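Local coordinates for SnoaL-like domain-containing protein (Kribbella flavida, PDB 4GB5) that is of unknown function but carries a SnoaL-like domain of the NTF2 clan, a fold that often encloses a small-molecule pocket between its sheet and helices, at residues A[75-80]-A[99-104]; A[112-117]-A[143-148]. One frame throughout, in Å; residues are numbered along the deposited sequence.

Overall arrangement
Contact 1 (75-80 with 99-104) and contact 2 (112-117 with 143-148) each pair two antiparallel strands, and strands 90-102 and 114-128, neighbours in one mixed sheet, join them into four consecutive strands. Their centres lie about 10 Å apart. Two probable backbone hydrogen bonds bridge them, Ala99 N to Val117 O and His101 O to Trp115 N, both 2.8 Å. Packing adds to this where Trp102 NE1 meets Arg114 CG at 3.4 Å. Bound phosphate, probably from the crystallisation liquor, lies about 4 Å from the Glu100 side chain, and about 3 Å from that of Arg114. Contact 1 is buried; contact 2 lies nearer the surface.

Contact 1. Residues A[75-80]-A[99-104]; sequences THHAIT and AEHWLP
His76 and Glu100 form a hydrogen-bonded pair between antiparallel strands 74-87 and 90-102. His76 N donates to Glu100 O at 2.9 Å, and Glu100 N returns a nearly straight bond (174° at the hydrogen) to His76 O at 2.8 Å. Weaker CA-H...O contacts flank them, Thr75 CA meeting Glu100 O and Ala99 CA meeting His76 O.

The side-chain packing divides by sheet face. On the face of Thr75, His77, Ala99 and His101, the Ala99 methyl makes a CH-pi contact: its CB lies 4.0 Å from the centroid of the His77 ring, over one face and displaced toward the rim on the CD2-NE2 side. Thr75 CG2, anti to its carbonyl carbon, approaches His101 CD2 at 3.7 Å. The two imidazoles of His77 and His101 meet obliquely, planes 79° apart. On the other face His76 and Glu100 run side by side, with His76 CB 3.7 Å from Glu100 OE1 and ring and carboxylate planes 82° apart.

Polar ends find partners outside the two segments: Thr75 OG1 bonds to Asp25, His101 ND1 to Trp115 O, and Glu100 OE2 bridges to Arg98 of its own chain and to Arg98 of the second subunit. Helix 6-25 packs against His77 through Ala21 and Ala24, while strand 114-128 continues the sheet beside strand 90-102.

Contact 2. Residues A[112-117]-A[143-148]; sequences PDRWLV and YQENAH
Arg114 and Glu145 are joined by a salt bridge in which two guanidinium nitrogens hold a single carboxylate oxygen. From Arg114 CB the chain sets out with CG anti to the backbone N (chi1 -171°), CG packing on Trp102 of strand 90-102. Bends at chi2 and chi3 then fold CD and NE back, and one face of the guanidinium comes over Leu116 CB. CZ lies 3.3 Å from Glu145 OE1. At the tip NH1 reaches this oxygen at 2.8 Å on its anti side and NH2 at 3.0 Å on its syn side. Both approach from the same face of the carboxylate, whose plane is turned 38° from the guanidinium. A bound phosphate, probably from the crystallisation liquor, also lies about 3 Å from this side chain. An alanine in place of Arg114 would probably leave Glu145 OE1 without its two donors and open a gap above Leu116 CB.

On the opposite face of the sheet, Trp115 NE1 donates to Gln144 OE1 at 2.8 Å, within both the indole and the carbonyl planes. Val117 CG2 lies over one face of the indole, displaced toward its rim, and Trp115 CD1 meets Ala147 CA at 3.6 Å. The backbones of Leu116 and Glu145 exchange two hydrogen bonds. Beyond this pair Asn146 ND2 bonds to Arg114 O at 2.9 Å, nearly straight, and Pro112 CB packs on the same amide. Asn146 turns the chain out of the strand with positive phi (61°).

Tyr143 stacks on Trp102 of the third subunit. The arrangement is the open end of an antiparallel beta hairpin, strands 114-128 and 131-145, within the curved sheet characteristic of the NTF2-like fold.

Contact 1. Residues A[75-80]-A[99-104]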
loop_
_atom_site.group_PDB
_atom_site.type_symbol
_atom_site.label_atom_id
_atom_site.label_comp_id
_atom_site.label_asym_id
_atom_site.label_seq_id
_atom_site.Cartn_x
_atom_site.Cartn_y
_atom_site.Cartn_z
ATOM N N THR A 75 -2.958 13.745 6.811
ATOM C CA THR A 75 -1.904 13.060 6.106
ATOM C C THR A 75 -2.300 11.611 5.885
ATOM O O THR A 75 -3.187 11.093 6.564
ATOM C CB THR A 75 -0.566 13.116 6.836
ATOM O OG1 THR A 75 -0.699 12.546 8.136
ATOM C CG2 THR A 75 -0.052 14.531 7.006
ATOM N N HIS A 76 -1.631 10.944 4.940
ATOM C CA HIS A 76 -1.789 9.518 4.751
ATOM C C HIS A 76 -0.452 8.928 4.316
ATOM O O HIS A 76 0.118 9.316 3.297
ATOM C CB HIS A 76 -2.844 9.181 3.682
ATOM C CG HIS A 76 -3.235 7.734 3.657
ATOM N ND1 HIS A 76 -4.148 7.221 4.549
ATOM C CD2 HIS A 76 -2.830 6.710 2.887
ATOM C CE1 HIS A 76 -4.290 5.931 4.319
ATOM N NE2 HIS A 76 -3.500 5.597 3.327
ATOM N N HIS A 77 0.024 7.990 5.121
ATOM C CA HIS A 77 1.223 7.240 4.828
ATOM C C HIS A 77 0.853 5.850 4.413
ATOM O O HIS A 77 0.338 5.102 5.245
ATOM C CB HIS A 77 2.157 7.164 6.047
ATOM C CG HIS A 77 2.760 8.469 6.427
ATOM N ND1 HIS A 77 2.006 9.499 6.922
ATOM C CD2 HIS A 77 4.043 8.898 6.431
ATOM C CE1 HIS A 77 2.791 10.537 7.178
ATOM N NE2 HIS A 77 4.038 10.190 6.900
ATOM N N ALA A 78 1.174 5.486 3.165
ATOM C CA ALA A 78 0.973 4.132 2.671
ATOM C C ALA A 78 2.336 3.465 2.607
ATOM O O ALA A 78 3.159 3.781 1.726
ATOM C CB ALA A 78 0.324 4.190 1.312
ATOM N N ILE A 79 2.579 2.547 3.522
ATOM C CA ILE A 79 3.882 1.850 3.649
ATOM C C ILE A 79 3.686 0.412 3.195
ATOM O O ILE A 79 2.815 -0.317 3.690
ATOM C CB ILE A 79 4.412 1.937 5.076
ATOM C CG1 ILE A 79 4.382 3.395 5.541
ATOM C CG2 ILE A 79 5.790 1.299 5.208
ATOM C CD1 ILE A 79 4.865 3.603 6.946
ATOM N N THR A 80 4.506 0.007 2.229
ATOM C CA THR A 80 4.330 -1.257 1.558
ATOM C C THR A 80 5.661 -1.919 1.276
ATOM O O THR A 80 6.737 -1.293 1.404
ATOM C CB THR A 80 3.629 -1.039 0.198
ATOM O OG1 THR A 80 4.434 -0.193 -0.650
ATOM C CG2 THR A 80 2.299 -0.421 0.364
ATOM N N ALA A 99 3.724 9.179 1.030
ATOM C CA ALA A 99 3.196 10.010 2.131
ATOM C C ALA A 99 2.558 11.246 1.514
ATOM O O ALA A 99 3.240 12.028 0.852
ATOM C CB ALA A 99 4.284 10.413 3.076
ATOM N N GLU A 100 1.272 11.409 1.752
ATOM C CA GLU A 100 0.487 12.549 1.302
ATOM C C GLU A 100 0.240 13.472 2.481
ATOM O O GLU A 100 -0.110 13.000 3.558
ATOM C CB GLU A 100 -0.863 12.107 0.771
ATOM C CG GLU A 100 -0.775 11.326 -0.507
ATOM C CD GLU A 100 -2.048 10.559 -0.780
ATOM O OE1 GLU A 100 -2.394 9.634 0.013
ATOM O OE2 GLU A 100 -2.712 10.885 -1.774
ATOM N N HIS A 101 0.348 14.789 2.253
ATOM C CA HIS A 101 0.124 15.772 3.317
ATOM C C HIS A 101 -0.708 16.910 2.705
ATOM O O HIS A 101 -0.265 17.568 1.736
ATOM C CB HIS A 101 1.433 16.382 3.810
ATOM C CG HIS A 101 2.541 15.408 4.045
ATOM N ND1 HIS A 101 3.269 14.840 3.019
ATOM C CD2 HIS A 101 3.122 14.973 5.191
ATOM C CE1 HIS A 101 4.213 14.064 3.512
ATOM N NE2 HIS A 101 4.131 14.107 4.831
ATOM N N TRP A 102 -1.902 17.138 3.237
ATOM C CA TRP A 102 -2.806 18.164 2.726
ATOM C C TRP A 102 -2.771 19.387 3.584
ATOM O O TRP A 102 -2.969 19.305 4.793
ATOM C CB TRP A 102 -4.214 17.613 2.641
ATOM C CG TRP A 102 -4.414 16.603 1.508
ATOM C CD1 TRP A 102 -4.672 16.896 0.201
ATOM C CD2 TRP A 102 -4.339 15.189 1.600
ATOM N NE1 TRP A 102 -4.764 15.734 -0.513
ATOM C CE2 TRP A 102 -4.589 14.675 0.324
ATOM C CE3 TRP A 102 -4.111 14.296 2.649
ATOM C CZ2 TRP A 102 -4.593 13.320 0.067
ATOM C CZ3 TRP A 102 -4.147 12.944 2.381
ATOM C CH2 TRP A 102 -4.348 12.484 1.095
ATOM N N LEU A 103 -2.539 20.518 2.948
ATOM C CA LEU A 103 -2.588 21.810 3.625
ATOM C C LEU A 103 -4.019 22.296 3.683
ATOM O O LEU A 103 -4.798 22.068 2.770
ATOM C CB LEU A 103 -1.769 22.862 2.877
ATOM C CG LEU A 103 -0.254 22.720 3.007
ATOM C CD1 LEU A 103 0.171 23.043 4.425
ATOM C CD2 LEU A 103 0.249 21.316 2.651
ATOM N N PRO A 104 -4.360 23.011 4.747
ATOM C CA PRO A 104 -5.681 23.632 4.789
ATOM C C PRO A 104 -5.825 24.674 3.703
ATOM O O PRO A 104 -4.880 25.299 3.271
ATOM C CB PRO A 104 -5.729 24.277 6.175
ATOM C CG PRO A 104 -4.320 24.510 6.532
ATOM C CD PRO A 104 -3.509 23.407 5.881
#

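Contact 2. Residues A[112-117]-A[143-148]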
loop_
_atom_site.group_PDB
_atom_site.type_symbol
_atom_site.label_atom_id
_atom_site.label_comp_id
_atom_site.label_asym_id
_atom_site.label_seq_id
_atom_site.Cartn_x
_atom_site.Cartn_y
_atom_site.Cartn_z
ATOM N N PRO A 112 -1.865 24.565 -5.347
ATOM C CA PRO A 112 -1.799 23.160 -4.951
ATOM C C PRO A 112 -1.909 23.030 -3.452
ATOM O O PRO A 112 -1.494 23.915 -2.715
ATOM C CB PRO A 112 -0.428 22.720 -5.457
ATOM C CG PRO A 112 0.366 23.942 -5.547
ATOM C CD PRO A 112 -0.580 25.057 -5.872
ATOM N N ASP A 113 -2.456 21.912 -2.994
ATOM C CA ASP A 113 -2.613 21.741 -1.572
ATOM C C ASP A 113 -2.051 20.449 -1.040
ATOM O O ASP A 113 -2.142 20.204 0.141
ATOM C CB ASP A 113 -4.063 21.891 -1.148
ATOM C CG ASP A 113 -4.946 20.762 -1.602
ATOM O OD1 ASP A 113 -4.477 19.895 -2.344
ATOM O OD2 ASP A 113 -6.141 20.808 -1.203
ATOM N N ARG A 114 -1.417 19.649 -1.879
ATOM C CA ARG A 114 -0.958 18.344 -1.409
ATOM C C ARG A 114 0.522 18.155 -1.660
ATOM O O ARG A 114 0.991 18.200 -2.809
ATOM C CB ARG A 114 -1.738 17.194 -2.049
ATOM C CG ARG A 114 -1.476 15.808 -1.465
ATOM C CD ARG A 114 -0.318 15.167 -2.135
ATOM N NE ARG A 114 -0.630 14.601 -3.444
ATOM C CZ ARG A 114 -0.076 14.929 -4.609
ATOM N NH1 ARG A 114 0.733 15.977 -4.749
ATOM N NH2 ARG A 114 -0.426 14.255 -5.709
ATOM N N TRP A 115 1.269 17.978 -0.573
ATOM C CA TRP A 115 2.688 17.684 -0.620
ATOM C C TRP A 115 2.821 16.164 -0.615
ATOM O O TRP A 115 2.407 15.485 0.318
ATOM C CB TRP A 115 3.399 18.271 0.623
ATOM C CG TRP A 115 4.828 17.885 0.764
ATOM C CD1 TRP A 115 5.783 17.703 -0.245
ATOM C CD2 TRP A 115 5.519 17.646 1.999
ATOM N NE1 TRP A 115 6.998 17.363 0.326
ATOM C CE2 TRP A 115 6.839 17.305 1.690
ATOM C CE3 TRP A 115 5.125 17.652 3.336
ATOM C CZ2 TRP A 115 7.770 17.010 2.677
ATOM C CZ3 TRP A 115 6.038 17.341 4.291
ATOM C CH2 TRP A 115 7.363 17.056 3.966
ATOM N N LEU A 116 3.430 15.655 -1.673
ATOM C CA LEU A 116 3.665 14.218 -1.838
ATOM C C LEU A 116 5.123 13.890 -1.709
ATOM O O LEU A 116 5.963 14.530 -2.353
ATOM C CB LEU A 116 3.207 13.762 -3.241
ATOM C CG LEU A 116 3.294 12.250 -3.460
ATOM C CD1 LEU A 116 2.356 11.464 -2.607
ATOM C CD2 LEU A 116 3.048 12.002 -4.964
ATOM N N VAL A 117 5.422 12.901 -0.864
ATOM C CA VAL A 117 6.762 12.327 -0.806
ATOM C C VAL A 117 6.641 10.859 -1.103
ATOM O O VAL A 117 5.867 10.170 -0.436
ATOM C CB VAL A 117 7.364 12.465 0.592
ATOM C CG1 VAL A 117 8.736 11.772 0.645
ATOM C CG2 VAL A 117 7.471 13.912 0.937
ATOM N N TYR A 143 11.086 11.055 -5.052
ATOM C CA TYR A 143 10.368 12.112 -5.735
ATOM C C TYR A 143 9.527 12.868 -4.711
ATOM O O TYR A 143 9.065 12.298 -3.725
ATOM C CB TYR A 143 9.449 11.502 -6.803
ATOM C CG TYR A 143 8.940 12.480 -7.807
ATOM C CD1 TYR A 143 9.765 12.906 -8.839
ATOM C CD2 TYR A 143 7.663 12.942 -7.743
ATOM C CE1 TYR A 143 9.309 13.805 -9.806
ATOM C CE2 TYR A 143 7.195 13.878 -8.702
ATOM C CZ TYR A 143 8.013 14.283 -9.703
ATOM O OH TYR A 143 7.566 15.165 -10.669
ATOM N N GLN A 144 9.349 14.166 -4.953
ATOM C CA GLN A 144 8.399 14.951 -4.198
ATOM C C GLN A 144 7.597 15.821 -5.132
ATOM O O GLN A 144 8.117 16.324 -6.133
ATOM C CB GLN A 144 9.095 15.871 -3.208
ATOM C CG GLN A 144 9.962 15.174 -2.158
ATOM C CD GLN A 144 10.466 16.147 -1.119
ATOM O OE1 GLN A 144 9.686 16.786 -0.398
ATOM N NE2 GLN A 144 11.773 16.266 -1.035
ATOM N N GLU A 145 6.344 16.020 -4.781
ATOM C CA GLU A 145 5.484 16.988 -5.460
ATOM C C GLU A 145 5.045 18.071 -4.489
ATOM O O GLU A 145 4.626 17.795 -3.376
ATOM C CB GLU A 145 4.276 16.276 -6.029
ATOM C CG GLU A 145 3.653 16.849 -7.242
ATOM C CD GLU A 145 2.716 15.825 -7.852
ATOM O OE1 GLU A 145 1.597 15.751 -7.361
ATOM O OE2 GLU A 145 3.109 15.115 -8.819
ATOM N N ASN A 146 5.178 19.315 -4.925
ATOM C CA ASN A 146 4.788 20.457 -4.111
ATOM C C ASN A 146 5.563 20.558 -2.793
ATOM O O ASN A 146 5.010 20.951 -1.783
ATOM C CB ASN A 146 3.276 20.506 -3.878
ATOM C CG ASN A 146 2.494 20.491 -5.177
ATOM O OD1 ASN A 146 2.861 21.189 -6.134
ATOM N ND2 ASN A 146 1.452 19.676 -5.253
ATOM N N ALA A 147 6.866 20.299 -2.842
ATOM C CA ALA A 147 7.689 20.367 -1.632
ATOM C C ALA A 147 7.693 21.763 -1.024
ATOM O O ALA A 147 7.902 21.938 0.190
ATOM C CB ALA A 147 9.083 19.919 -1.935
ATOM N N HIS A 148 7.448 22.780 -1.845
ATOM C CA HIS A 148 7.402 24.150 -1.327
ATOM C C HIS A 148 6.298 24.320 -0.277
ATOM O O HIS A 148 6.365 25.226 0.552
ATOM C CB HIS A 148 7.196 25.161 -2.456
ATOM C CG HIS A 148 5.806 25.156 -3.022
ATOM N ND1 HIS A 148 5.366 24.195 -3.904
ATOM C CD2 HIS A 148 4.757 25.992 -2.825
ATOM C CE1 HIS A 148 4.109 24.437 -4.233
ATOM N NE2 HIS A 148 3.715 25.526 -3.594
#